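Local coordinates for protein TRAP-type C4-dicarboxylate:H+ symport system substrate-binding component DctP (Shewanella oneidensis, PDB 4MX6) that binds succinate and probably delivers C4-dicarboxylates through the periplasm to a TRAP-type membrane transporter, at residues A[190-195]-A[313-318]; A[56-61]-A[267-272]; A[233-238]-A[297-302]; A[42-47]-A[81-86]; A[35-40]-A[68-73]. One frame throughout, in Å; residues are numbered along the deposited sequence.

Contact 4 lies nearest the succinate pocket: the side chain of Val44 comes to about 4 Å from the bound succinate, and that of Asp83 to about 3 Å from the side chain of the succinate-binding Lys104. Contacts 2 and 5 are neighbours, their centres about 13 Å apart, because helix 50-65 of contact 2 joins the two strands of contact 5; Lys59 NZ reaches Val72 O at 2.8 Å. Contact 4 continues directly from the first strand of contact 5 and touches contact 2 through Glu47 and Leu56. Contacts 1 and 3 lie elsewhere, their centres about 40 Å and about 36 Å from that of contact 2.

Contact 1 of 5, residues A[190-195]-A[313-318]; sequences FDAVGA and DVMKPV
A Schellman motif closing helix 184-191 sets Ala192 and Val193 against Val314, Met315 and Val318 of helix 305-326. Ala195 N and Gly194 N bond back to Phe190 O and Asp191 O, and Gly194, whose phi is 72°, occupies the C-prime position, where glycine takes a positive phi with little strain. Phe190 O receives both Ala195 N and Val193 N, which come to it from opposite faces of its plane.

The touching side chains are apolar. Val193 CG1 does most of the work for its residue: it lies 3.7 Å from Val314 CG1, the two side chains crossing at about a right angle, and 3.8 Å from Met315 CE. With CG1 anti to the carbonyl carbon (chi1 -65°), this methyl is the one that meets Val314 and Met315. The methionine chain bends at chi2, and its SD passes 4.1 Å from Ala192 CB. Ala192 CB also meets Val318 CG2 at 3.9 Å; a side chain as short as alanine's lets the turn lie close to the helix.

One water adds a polar bridge, donating to Ala192 O at 2.9 Å and to Val314 O at 2.7 Å. Helix 305-326 is kinked here: Pro317 has no N-H to give, and Val318 N bonds to Met315 O instead of Val314 O, so the water supplies a proton to a carbonyl bypassed by the helix. Pro170 also packs on both Val193 and Val314. The arrangement is that of a glycine-terminated helix end docked on the side of a proline-kinked helix, away from the succinate site.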
# COMPACT_ATOMS: atom_id res chain seq x y z
N PHE A 190 -13.17 -7.95 6.37
CA PHE A 190 -14.04 -7.44 7.43
C PHE A 190 -15.39 -8.16 7.48
O PHE A 190 -15.90 -8.41 8.57
CB PHE A 190 -14.17 -5.92 7.35
CG PHE A 190 -12.91 -5.22 7.80
CD1 PHE A 190 -12.58 -5.18 9.14
CD2 PHE A 190 -12.03 -4.67 6.88
CE1 PHE A 190 -11.42 -4.59 9.56
CE2 PHE A 190 -10.86 -4.06 7.31
CZ PHE A 190 -10.57 -4.02 8.64
N ASP A 191 -15.94 -8.55 6.33
CA ASP A 191 -17.15 -9.39 6.32
C ASP A 191 -16.94 -10.66 7.16
O ASP A 191 -17.87 -11.15 7.81
CB ASP A 191 -17.52 -9.85 4.90
CG ASP A 191 -18.04 -8.75 4.00
OD1 ASP A 191 -18.55 -7.73 4.50
OD2 ASP A 191 -17.95 -8.94 2.77
N ALA A 192 -15.73 -11.22 7.12
CA ALA A 192 -15.44 -12.50 7.76
C ALA A 192 -15.61 -12.47 9.27
O ALA A 192 -15.78 -13.51 9.91
CB ALA A 192 -14.04 -12.95 7.40
N VAL A 193 -15.55 -11.27 9.85
CA VAL A 193 -15.72 -11.08 11.29
C VAL A 193 -16.98 -10.28 11.61
O VAL A 193 -17.16 -9.79 12.73
CB VAL A 193 -14.46 -10.46 11.96
CG1 VAL A 193 -13.27 -11.42 11.86
CG2 VAL A 193 -14.12 -9.09 11.35
N GLY A 194 -17.88 -10.16 10.64
CA GLY A 194 -19.14 -9.48 10.88
C GLY A 194 -19.00 -7.97 11.03
O GLY A 194 -19.91 -7.31 11.53
N ALA A 195 -17.87 -7.42 10.60
CA ALA A 195 -17.72 -5.97 10.51
C ALA A 195 -18.29 -5.47 9.18
O ALA A 195 -18.62 -6.26 8.30
CB ALA A 195 -16.25 -5.58 10.66
N ASP A 313 -7.26 -17.83 12.08
CA ASP A 313 -8.19 -18.89 11.74
C ASP A 313 -9.48 -18.38 11.10
O ASP A 313 -9.97 -18.96 10.13
CB ASP A 313 -8.53 -19.72 12.99
CG ASP A 313 -7.37 -20.56 13.48
OD1 ASP A 313 -6.36 -20.70 12.76
OD2 ASP A 313 -7.47 -21.12 14.59
N VAL A 314 -10.04 -17.31 11.65
CA VAL A 314 -11.29 -16.77 11.14
C VAL A 314 -11.11 -16.10 9.77
O VAL A 314 -12.09 -15.94 9.03
CB VAL A 314 -11.89 -15.77 12.16
CG1 VAL A 314 -11.17 -14.44 12.13
CG2 VAL A 314 -13.35 -15.56 11.90
N MET A 315 -9.88 -15.75 9.41
CA MET A 315 -9.60 -15.09 8.14
C MET A 315 -9.29 -16.06 6.99
O MET A 315 -9.34 -15.66 5.84
CB MET A 315 -8.45 -14.09 8.29
CG MET A 315 -8.81 -12.89 9.12
SD MET A 315 -10.17 -11.96 8.41
CE MET A 315 -10.29 -10.63 9.62
N LYS A 316 -8.96 -17.31 7.30
CA LYS A 316 -8.61 -18.28 6.26
C LYS A 316 -9.70 -18.45 5.21
O LYS A 316 -9.38 -18.61 4.03
CB LYS A 316 -8.19 -19.61 6.87
CG LYS A 316 -6.81 -19.60 7.50
CD LYS A 316 -5.72 -19.59 6.44
CE LYS A 316 -4.33 -19.65 7.04
NZ LYS A 316 -4.09 -20.88 7.84
N PRO A 317 -10.99 -18.39 5.59
CA PRO A 317 -12.01 -18.51 4.53
C PRO A 317 -11.95 -17.41 3.46
O PRO A 317 -12.47 -17.61 2.36
CB PRO A 317 -13.33 -18.47 5.31
CG PRO A 317 -12.98 -19.05 6.63
CD PRO A 317 -11.60 -18.46 6.93
N VAL A 318 -11.33 -16.27 3.76
CA VAL A 318 -11.15 -15.24 2.74
C VAL A 318 -10.24 -15.77 1.64
O VAL A 318 -10.46 -15.52 0.45
CB VAL A 318 -10.57 -13.95 3.35
CG1 VAL A 318 -10.29 -12.91 2.27
CG2 VAL A 318 -11.51 -13.39 4.42
O HOH W 1 -14.81 -16.07 8.91

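Contact 2 of 5, residues A[56-61]-A[267-272]; sequences LKFKEL and KEALDE
Phe58 and Leu61 pack against Ala269, Leu270 and Glu272 in a buried, roughly antiparallel helix pair that joins the helix of a beta-alpha-beta unit, 50-65, to the long helix 260-295. The two short axes approach to 8.7 Å with 143° between their directions. A small residue suits this close approach: Ala269 CB meets Leu61 CB at 3.8 Å.

The aromatic ring carries much of the rest. Phe58 has CG anti to its backbone N (chi1 176°), and Leu270 CD1 lies over the centre of one ring face in a CH-pi contact, 3.7 Å from the centroid. The backbone carbon of Ala269 lies at the ring's edge, while Phe97 stacks edge-to-face with the same ring. An alanine in place of Phe58 would probably open a gap between the helices, leaving Leu270 CD1 without the face on which it rests.

Glu272 uses its aliphatic part as packing and its carboxylate for a salt bridge with Arg65, which probably makes a charge tolerable beside leucine. On the side of helix 260-295 turned away from helix 50-65, Lys267 and Asp271, one helical turn apart, form a salt bridge of their own, with NZ 2.9 Å from OD1 on its syn side. Leu61 CD1 lies 3.7 Å from Ala269 O and 3.8 Å from Glu272 OE1.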
# COMPACT_ATOMS: atom_id res chain seq x y z
N LEU A 56 10.47 12.04 -4.02
CA LEU A 56 11.42 13.16 -4.01
C LEU A 56 12.84 12.72 -4.37
O LEU A 56 13.56 13.45 -5.05
CB LEU A 56 11.41 13.85 -2.65
CG LEU A 56 10.18 14.71 -2.36
CD1 LEU A 56 10.26 15.28 -0.96
CD2 LEU A 56 10.00 15.83 -3.38
N LYS A 57 13.24 11.52 -3.96
CA LYS A 57 14.56 11.03 -4.35
C LYS A 57 14.63 10.84 -5.86
O LYS A 57 15.63 11.17 -6.50
CB LYS A 57 14.87 9.72 -3.62
CG LYS A 57 16.25 9.13 -3.92
CD LYS A 57 17.38 10.06 -3.49
CE LYS A 57 18.74 9.38 -3.59
NZ LYS A 57 19.83 10.24 -3.09
N PHE A 58 13.56 10.32 -6.45
CA PHE A 58 13.48 10.14 -7.90
C PHE A 58 13.64 11.50 -8.60
O PHE A 58 14.42 11.63 -9.55
CB PHE A 58 12.18 9.44 -8.25
CG PHE A 58 11.92 9.28 -9.73
CD1 PHE A 58 12.79 8.58 -10.55
CD2 PHE A 58 10.77 9.79 -10.28
CE1 PHE A 58 12.52 8.43 -11.89
CE2 PHE A 58 10.49 9.63 -11.62
CZ PHE A 58 11.37 8.95 -12.42
N LYS A 59 12.92 12.51 -8.12
CA LYS A 59 13.08 13.87 -8.62
C LYS A 59 14.53 14.33 -8.55
O LYS A 59 15.07 14.87 -9.52
CB LYS A 59 12.19 14.82 -7.82
CG LYS A 59 12.40 16.30 -8.10
CD LYS A 59 11.52 17.15 -7.21
CE LYS A 59 11.72 18.64 -7.44
NZ LYS A 59 11.35 19.04 -8.82
N GLU A 60 15.16 14.15 -7.39
CA GLU A 60 16.52 14.61 -7.18
C GLU A 60 17.48 13.93 -8.15
O GLU A 60 18.31 14.59 -8.78
CB GLU A 60 16.95 14.35 -5.73
CG GLU A 60 16.23 15.26 -4.75
CD GLU A 60 16.37 14.84 -3.30
OE1 GLU A 60 17.28 14.05 -3.01
OE2 GLU A 60 15.57 15.34 -2.46
N LEU A 61 17.35 12.62 -8.30
CA LEU A 61 18.27 11.87 -9.15
C LEU A 61 18.07 12.21 -10.62
O LEU A 61 19.05 12.33 -11.36
CB LEU A 61 18.14 10.36 -8.92
CG LEU A 61 18.57 9.88 -7.54
CD1 LEU A 61 18.47 8.38 -7.53
CD2 LEU A 61 19.97 10.33 -7.20
N LYS A 267 15.05 4.82 -15.49
CA LYS A 267 14.78 3.55 -14.81
C LYS A 267 15.77 3.30 -13.69
O LYS A 267 15.38 2.88 -12.60
CB LYS A 267 14.80 2.40 -15.82
CG LYS A 267 14.56 1.02 -15.20
CD LYS A 267 13.27 0.92 -14.38
CE LYS A 267 12.84 -0.53 -14.18
NZ LYS A 267 13.87 -1.35 -13.49
N GLU A 268 17.05 3.58 -13.93
CA GLU A 268 18.05 3.38 -12.89
C GLU A 268 17.80 4.32 -11.71
O GLU A 268 17.96 3.93 -10.55
CB GLU A 268 19.46 3.56 -13.45
CG GLU A 268 20.56 3.57 -12.40
CD GLU A 268 20.67 2.27 -11.62
OE1 GLU A 268 20.27 1.21 -12.16
OE2 GLU A 268 21.16 2.30 -10.47
N ALA A 269 17.39 5.56 -12.00
CA ALA A 269 17.07 6.51 -10.95
C ALA A 269 15.88 6.01 -10.14
O ALA A 269 15.85 6.11 -8.91
CB ALA A 269 16.78 7.89 -11.54
N LEU A 270 14.88 5.47 -10.84
CA LEU A 270 13.73 4.90 -10.16
C LEU A 270 14.12 3.75 -9.24
O LEU A 270 13.69 3.67 -8.11
CB LEU A 270 12.70 4.45 -11.19
CG LEU A 270 11.31 4.23 -10.64
CD1 LEU A 270 10.62 5.57 -10.48
CD2 LEU A 270 10.56 3.36 -11.58
N ASP A 271 14.94 2.83 -9.75
CA ASP A 271 15.39 1.70 -8.95
C ASP A 271 16.07 2.17 -7.67
O ASP A 271 15.83 1.64 -6.59
CB ASP A 271 16.38 0.84 -9.74
CG ASP A 271 15.77 0.11 -10.91
OD1 ASP A 271 14.53 0.07 -11.03
OD2 ASP A 271 16.56 -0.43 -11.72
N GLU A 272 16.95 3.16 -7.79
CA GLU A 272 17.67 3.66 -6.63
C GLU A 272 16.73 4.35 -5.64
O GLU A 272 16.89 4.24 -4.42
CB GLU A 272 18.79 4.60 -7.07
CG GLU A 272 19.91 3.88 -7.76
CD GLU A 272 20.95 4.83 -8.29
OE1 GLU A 272 21.28 5.81 -7.58
OE2 GLU A 272 21.45 4.61 -9.43

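Contact 3 of 5, residues A[233-238]-A[297-302]; sequences QSHITE and LSQLVT
Residues 235-237 and 299-301 run parallel, their short axes 4.6 Å apart and 26° from each other, pairing His235, Ile236 and Thr237 with Gln299, Leu300 and Val301. The backbone bonds alternate: Gln299 N to Ser234 O, Ile236 N to Gln299 O, Val301 N to Ile236 O and Glu238 N to Val301 O. Within the chain 299-301 is an edge strand of a mixed sheet, and 235-237 lies between it and the antiparallel strand 160-163, where Ser234 and His235 form a classic bulge opposite Ala163.

Before the strands, Ser298 OG donates to Gln233 O at 2.8 Å from above the carbonyl plane. An alanine at Ser298 would probably leave Gln233 O without this donor.

On one face the imidazole of His235 runs alongside Gln299, CD2 3.7 Å from its CB, with ring and amide planes 31° apart. Val301 CG2 meets the ring's edge, and Val301 CB lies 3.5 Å from Thr237 OG1, which bonds to Leu167 N. Beta-branched valine and threonine suit the extended backbone.

The serine hydroxyl thus ties the residues before the two strands together, while Ile236 and Leu300 pack against Trp221 on the other face.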
# COMPACT_ATOMS: atom_id res chain seq x y z
N GLN A 233 -8.62 7.94 17.24
CA GLN A 233 -8.88 6.52 17.50
C GLN A 233 -8.31 6.21 18.88
O GLN A 233 -7.13 6.44 19.11
CB GLN A 233 -8.20 5.64 16.45
CG GLN A 233 -8.73 5.85 15.05
CD GLN A 233 -9.97 5.03 14.80
OE1 GLN A 233 -9.90 3.94 14.26
NE2 GLN A 233 -11.12 5.55 15.18
N SER A 234 -9.12 5.66 19.78
CA SER A 234 -8.63 5.43 21.14
C SER A 234 -7.70 4.22 21.29
O SER A 234 -6.95 4.16 22.27
CB SER A 234 -9.80 5.31 22.13
OG SER A 234 -10.59 4.17 21.85
N HIS A 235 -7.76 3.26 20.35
CA HIS A 235 -7.01 2.01 20.49
C HIS A 235 -6.42 1.55 19.18
O HIS A 235 -7.10 1.52 18.16
CB HIS A 235 -7.94 0.92 21.00
CG HIS A 235 -8.32 1.09 22.42
ND1 HIS A 235 -9.37 1.88 22.84
CD2 HIS A 235 -7.75 0.59 23.54
CE1 HIS A 235 -9.43 1.85 24.16
NE2 HIS A 235 -8.46 1.08 24.61
N ILE A 236 -5.15 1.16 19.22
CA ILE A 236 -4.46 0.61 18.06
C ILE A 236 -4.04 -0.80 18.42
O ILE A 236 -3.34 -1.01 19.40
CB ILE A 236 -3.20 1.43 17.68
CG1 ILE A 236 -3.58 2.88 17.47
CG2 ILE A 236 -2.50 0.83 16.46
CD1 ILE A 236 -2.39 3.80 17.26
N THR A 237 -4.49 -1.77 17.64
CA THR A 237 -4.18 -3.16 17.89
C THR A 237 -3.09 -3.61 16.91
O THR A 237 -3.24 -3.50 15.69
CB THR A 237 -5.46 -4.01 17.75
OG1 THR A 237 -6.43 -3.58 18.72
CG2 THR A 237 -5.16 -5.47 18.00
N GLU A 238 -1.96 -4.03 17.47
CA GLU A 238 -0.80 -4.43 16.68
C GLU A 238 -0.98 -5.85 16.16
O GLU A 238 -0.45 -6.82 16.70
CB GLU A 238 0.48 -4.29 17.51
CG GLU A 238 1.77 -4.46 16.70
CD GLU A 238 3.00 -3.95 17.44
OE1 GLU A 238 2.88 -3.57 18.62
OE2 GLU A 238 4.10 -3.91 16.85
N LEU A 297 -1.84 9.44 23.28
CA LEU A 297 -3.21 9.71 22.83
C LEU A 297 -4.00 8.48 22.45
O LEU A 297 -5.22 8.51 22.37
CB LEU A 297 -3.21 10.68 21.65
CG LEU A 297 -2.72 12.10 21.97
CD1 LEU A 297 -2.73 12.97 20.72
CD2 LEU A 297 -3.57 12.72 23.06
N SER A 298 -3.30 7.38 22.20
CA SER A 298 -3.96 6.17 21.77
C SER A 298 -3.30 4.97 22.42
O SER A 298 -2.07 4.89 22.50
CB SER A 298 -3.91 6.05 20.24
OG SER A 298 -4.76 5.02 19.78
N GLN A 299 -4.12 4.04 22.89
CA GLN A 299 -3.61 2.90 23.63
C GLN A 299 -3.22 1.77 22.70
O GLN A 299 -4.03 1.32 21.90
CB GLN A 299 -4.68 2.38 24.59
CG GLN A 299 -5.07 3.32 25.71
CD GLN A 299 -5.39 2.57 26.98
OE1 GLN A 299 -4.61 1.74 27.44
NE2 GLN A 299 -6.56 2.83 27.55
N LEU A 300 -1.99 1.29 22.86
CA LEU A 300 -1.51 0.13 22.14
C LEU A 300 -2.08 -1.16 22.73
O LEU A 300 -2.03 -1.38 23.94
CB LEU A 300 0.01 0.08 22.21
CG LEU A 300 0.58 -1.20 21.60
CD1 LEU A 300 0.42 -1.13 20.10
CD2 LEU A 300 2.04 -1.40 22.02
N VAL A 301 -2.59 -2.03 21.86
CA VAL A 301 -3.16 -3.31 22.24
C VAL A 301 -2.30 -4.38 21.56
O VAL A 301 -2.10 -4.34 20.35
CB VAL A 301 -4.63 -3.43 21.75
CG1 VAL A 301 -5.20 -4.78 22.07
CG2 VAL A 301 -5.50 -2.33 22.37
N THR A 302 -1.76 -5.29 22.36
CA THR A 302 -0.91 -6.36 21.87
C THR A 302 -1.72 -7.65 21.86
O THR A 302 -2.60 -7.82 22.68
CB THR A 302 0.33 -6.48 22.81
OG1 THR A 302 1.15 -5.31 22.67
CG2 THR A 302 1.15 -7.71 22.50

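Contact 4 of 5, residues A[42-47]-A[81-86]; sequences SHVVAE and FGDNNE
Val44 lays both methyls against the carboxylate of Asp83, CG1 3.6 Å and CG2 3.8 Å from OD1, the two side chains crossing at about a right angle. With CG1 anti to the valine's carbonyl carbon (chi1 -55°), that methyl is placed against both Asp83 and Gly82, 4.0 Å from Gly82 CA, where a residue without a side chain presents bare backbone. The apolar valine probably shields one flank of an acid whose polar partners are elsewhere: OD1 makes a salt bridge with Lys104, and OD2 accepts from Phe202 N.

Much of the rest is mediated by water between two loops, one following strand 37-42 and the other leading into helix 86-91. One water donates to Ser42 O at 2.8 Å and to Glu86 OE1 at 2.7 Å. A second donates to Phe81 O at 2.9 Å and to Glu86 OE1 again, so this one oxygen takes two water protons, a task suited to a carboxylate. Ser42 OG, in one of its two conformers, lies at the edge of the Phe81 ring, 3.9 Å from CD2; its link to the second water is doubtful for the same reason.

Each loop is stiffened from within. Val45 N donates to His43 ND1 within the imidazole plane, which makes ND1 an acceptor, and Gly82 N donates to Asn85 OD1.

Lys104 binds succinate, and the Val44 side chain is about 4 Å from the bound succinate. The chemistry implies second-shell positioning: Asp83 is likely to fix the lysine and temper its charge, while Val44 lends an apolar wall beside the ligand.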
# COMPACT_ATOMS: atom_id res chain seq x y z
N SER A 42 2.37 11.66 -9.08
CA SER A 42 1.39 11.99 -8.05
C SER A 42 1.21 10.84 -7.09
O SER A 42 1.38 9.68 -7.46
CB SER A 42 0.04 12.40 -8.66
OG SER A 42 -0.58 11.34 -9.38
N HIS A 43 0.86 11.16 -5.85
CA HIS A 43 0.52 10.16 -4.86
C HIS A 43 -0.37 10.75 -3.78
O HIS A 43 -0.66 11.96 -3.76
CB HIS A 43 1.80 9.52 -4.30
CG HIS A 43 2.67 10.43 -3.50
ND1 HIS A 43 2.37 10.75 -2.20
CD2 HIS A 43 3.82 11.08 -3.81
CE1 HIS A 43 3.31 11.56 -1.73
NE2 HIS A 43 4.20 11.77 -2.69
N VAL A 44 -0.82 9.89 -2.87
CA VAL A 44 -1.84 10.25 -1.89
C VAL A 44 -1.32 10.40 -0.47
O VAL A 44 -2.10 10.70 0.43
CB VAL A 44 -3.02 9.22 -1.90
CG1 VAL A 44 -3.57 9.11 -3.30
CG2 VAL A 44 -2.60 7.85 -1.36
N VAL A 45 -0.04 10.15 -0.23
CA VAL A 45 0.49 10.20 1.13
C VAL A 45 1.18 11.52 1.47
O VAL A 45 1.41 12.37 0.62
CB VAL A 45 1.40 8.99 1.45
CG1 VAL A 45 0.62 7.68 1.27
CG2 VAL A 45 2.68 8.98 0.61
N ALA A 46 1.50 11.68 2.75
CA ALA A 46 2.29 12.81 3.20
C ALA A 46 3.72 12.73 2.65
O ALA A 46 4.20 11.66 2.27
CB ALA A 46 2.31 12.87 4.72
N GLU A 47 4.41 13.86 2.62
CA GLU A 47 5.77 13.90 2.11
C GLU A 47 6.73 13.06 2.95
O GLU A 47 7.60 12.37 2.40
CB GLU A 47 6.24 15.35 2.07
CG GLU A 47 7.70 15.51 1.68
CD GLU A 47 8.05 16.91 1.26
OE1 GLU A 47 7.28 17.51 0.47
OE2 GLU A 47 9.13 17.38 1.68
N PHE A 81 -3.89 14.11 -8.26
CA PHE A 81 -4.81 12.99 -8.43
C PHE A 81 -4.87 12.20 -7.13
O PHE A 81 -3.88 12.08 -6.40
CB PHE A 81 -4.40 12.11 -9.61
CG PHE A 81 -4.40 12.85 -10.91
CD1 PHE A 81 -5.58 13.34 -11.43
CD2 PHE A 81 -3.22 13.09 -11.59
CE1 PHE A 81 -5.59 14.05 -12.61
CE2 PHE A 81 -3.22 13.80 -12.78
CZ PHE A 81 -4.40 14.28 -13.28
N GLY A 82 -6.04 11.61 -6.87
CA GLY A 82 -6.26 10.82 -5.68
C GLY A 82 -6.51 9.36 -6.02
O GLY A 82 -6.33 8.93 -7.16
N ASP A 83 -6.94 8.60 -5.02
CA ASP A 83 -7.11 7.15 -5.17
C ASP A 83 -8.00 6.81 -6.35
O ASP A 83 -7.71 5.89 -7.12
CB ASP A 83 -7.78 6.55 -3.94
CG ASP A 83 -6.81 6.11 -2.85
OD1 ASP A 83 -5.57 6.17 -3.03
OD2 ASP A 83 -7.33 5.62 -1.81
N ASN A 84 -9.13 7.49 -6.47
CA ASN A 84 -10.13 7.02 -7.41
C ASN A 84 -9.79 7.34 -8.86
O ASN A 84 -10.23 6.59 -9.73
CB ASN A 84 -11.52 7.54 -7.04
CG ASN A 84 -12.06 6.91 -5.76
OD1 ASN A 84 -11.49 5.95 -5.22
ND2 ASN A 84 -13.15 7.46 -5.26
N ASN A 85 -9.01 8.41 -9.13
CA ASN A 85 -8.75 8.84 -10.51
C ASN A 85 -7.31 8.68 -11.00
O ASN A 85 -7.05 8.93 -12.18
CB ASN A 85 -9.26 10.27 -10.78
CG ASN A 85 -8.54 11.34 -9.96
OD1 ASN A 85 -7.57 11.08 -9.27
ND2 ASN A 85 -9.00 12.58 -10.10
N GLU A 86 -6.38 8.26 -10.16
CA GLU A 86 -4.98 8.30 -10.56
C GLU A 86 -4.64 7.34 -11.69
O GLU A 86 -3.83 7.68 -12.55
CB GLU A 86 -4.06 8.10 -9.35
CG GLU A 86 -4.11 6.72 -8.72
CD GLU A 86 -3.12 6.55 -7.57
OE1 GLU A 86 -2.21 7.40 -7.38
OE2 GLU A 86 -3.26 5.54 -6.84
O HOH W 2 0.33 7.24 -6.58
O HOH W 3 -1.91 10.10 -7.17

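Contact 5 of 5, residues A[35-40]-A[68-73]; sequences APVEIK and GEYTVS
Residues 37-40 and 70-73 are neighbouring parallel strands, 4.6 Å apart at the closest approach of their short axes and turned 29° from each other. Val37 pairs with Tyr70, Glu38 with Thr71, Ile39 with Val72 and Lys40 with Ser73. Val37 N bonds to Glu69 O, Thr71 N to Val37 O, Ile39 N to Thr71 O and Ser73 N to Ile39 O, and CA-H...O contacts such as Val72 CA to Ile39 O at 3.2 Å fill the intervals.

On the face bearing Glu38, that side chain stretches out with CG anti to the backbone N (chi1 -178°). Its OE2 accepts from Ser73 OG at 2.7 Å, on the anti side of the carboxylate. Glutamate has the length to reach a residue two steps further along the partner strand.

On the other face Tyr70 lies side by side with Val37, CD2 3.6 Å from Val37 CB, while Ile39 CD1 approaches the same ring carbon at 3.8 Å. Beta-branched Val37 and Ile39 suit an extended strand. At the start, Pro36 CG rests 3.5 Å from Gly68 O, and Gly68, with phi 80°, takes the bend before the strand easily.

The strands are the two ends of a beta-alpha-beta unit with helix 50-65 between them: Val62 packs on both Tyr70 and Val72, and Phe58 on Val72. Helix 260-295 meets the same face through Ile266 on Ile39 and Lys262 on Tyr70.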
# COMPACT_ATOMS: atom_id res chain seq x y z
N ALA A 35 11.99 23.73 -23.33
CA ALA A 35 11.75 23.35 -21.94
C ALA A 35 12.14 21.89 -21.73
O ALA A 35 12.00 21.07 -22.64
CB ALA A 35 10.28 23.55 -21.59
N PRO A 36 12.62 21.54 -20.52
CA PRO A 36 12.81 20.13 -20.21
C PRO A 36 11.47 19.42 -20.24
O PRO A 36 10.44 20.06 -19.98
CB PRO A 36 13.35 20.15 -18.77
CG PRO A 36 13.87 21.55 -18.57
CD PRO A 36 13.01 22.42 -19.41
N VAL A 37 11.47 18.14 -20.56
CA VAL A 37 10.24 17.37 -20.51
C VAL A 37 9.83 17.23 -19.04
O VAL A 37 10.63 16.81 -18.20
CB VAL A 37 10.41 15.99 -21.18
CG1 VAL A 37 9.19 15.12 -20.96
CG2 VAL A 37 10.66 16.17 -22.67
N GLU A 38 8.61 17.63 -18.73
CA GLU A 38 8.10 17.49 -17.37
C GLU A 38 7.50 16.12 -17.16
O GLU A 38 6.62 15.68 -17.90
CB GLU A 38 7.05 18.56 -17.06
CG GLU A 38 6.52 18.49 -15.62
CD GLU A 38 5.42 19.48 -15.32
OE1 GLU A 38 4.85 20.04 -16.29
OE2 GLU A 38 5.12 19.72 -14.13
N ILE A 39 8.00 15.45 -16.13
CA ILE A 39 7.50 14.17 -15.68
C ILE A 39 6.73 14.40 -14.39
O ILE A 39 7.28 14.93 -13.44
CB ILE A 39 8.67 13.21 -15.40
CG1 ILE A 39 9.41 12.85 -16.68
CG2 ILE A 39 8.17 11.96 -14.72
CD1 ILE A 39 10.70 12.08 -16.43
N LYS A 40 5.44 14.06 -14.36
CA LYS A 40 4.63 14.23 -13.16
C LYS A 40 4.50 12.92 -12.40
O LYS A 40 4.26 11.87 -13.01
CB LYS A 40 3.25 14.76 -13.51
CG LYS A 40 3.27 16.11 -14.18
CD LYS A 40 1.87 16.66 -14.43
CE LYS A 40 1.92 17.90 -15.30
NZ LYS A 40 0.60 18.53 -15.45
N GLY A 68 18.25 19.82 -17.41
CA GLY A 68 17.77 20.52 -18.58
C GLY A 68 17.03 19.65 -19.58
O GLY A 68 16.44 20.16 -20.53
N GLU A 69 17.04 18.33 -19.36
CA GLU A 69 16.40 17.41 -20.29
C GLU A 69 15.06 16.92 -19.75
O GLU A 69 14.08 16.82 -20.49
CB GLU A 69 17.30 16.21 -20.55
CG GLU A 69 18.65 16.55 -21.18
CD GLU A 69 19.56 15.34 -21.28
OE1 GLU A 69 19.14 14.34 -21.88
OE2 GLU A 69 20.68 15.36 -20.73
N TYR A 70 15.03 16.60 -18.45
CA TYR A 70 13.83 16.15 -17.77
C TYR A 70 13.76 16.80 -16.40
O TYR A 70 14.78 17.06 -15.77
CB TYR A 70 13.82 14.62 -17.61
CG TYR A 70 13.74 13.90 -18.93
CD1 TYR A 70 14.89 13.60 -19.66
CD2 TYR A 70 12.51 13.56 -19.47
CE1 TYR A 70 14.81 12.97 -20.88
CE2 TYR A 70 12.43 12.93 -20.68
CZ TYR A 70 13.58 12.64 -21.39
OH TYR A 70 13.51 12.01 -22.62
N THR A 71 12.54 17.06 -15.95
CA THR A 71 12.30 17.50 -14.58
C THR A 71 11.15 16.68 -14.04
O THR A 71 10.27 16.29 -14.80
CB THR A 71 11.97 19.00 -14.52
OG1 THR A 71 11.90 19.41 -13.15
CG2 THR A 71 10.65 19.30 -15.22
N VAL A 72 11.15 16.42 -12.73
CA VAL A 72 10.08 15.66 -12.10
C VAL A 72 9.30 16.56 -11.15
O VAL A 72 9.89 17.15 -10.25
CB VAL A 72 10.63 14.45 -11.30
CG1 VAL A 72 9.48 13.65 -10.70
CG2 VAL A 72 11.48 13.57 -12.18
N SER A 73 7.99 16.69 -11.38
CA SER A 73 7.11 17.39 -10.46
C SER A 73 6.38 16.38 -9.60
O SER A 73 5.75 15.46 -10.12
CB SER A 73 6.10 18.25 -11.24
OG SER A 73 6.77 19.24 -11.99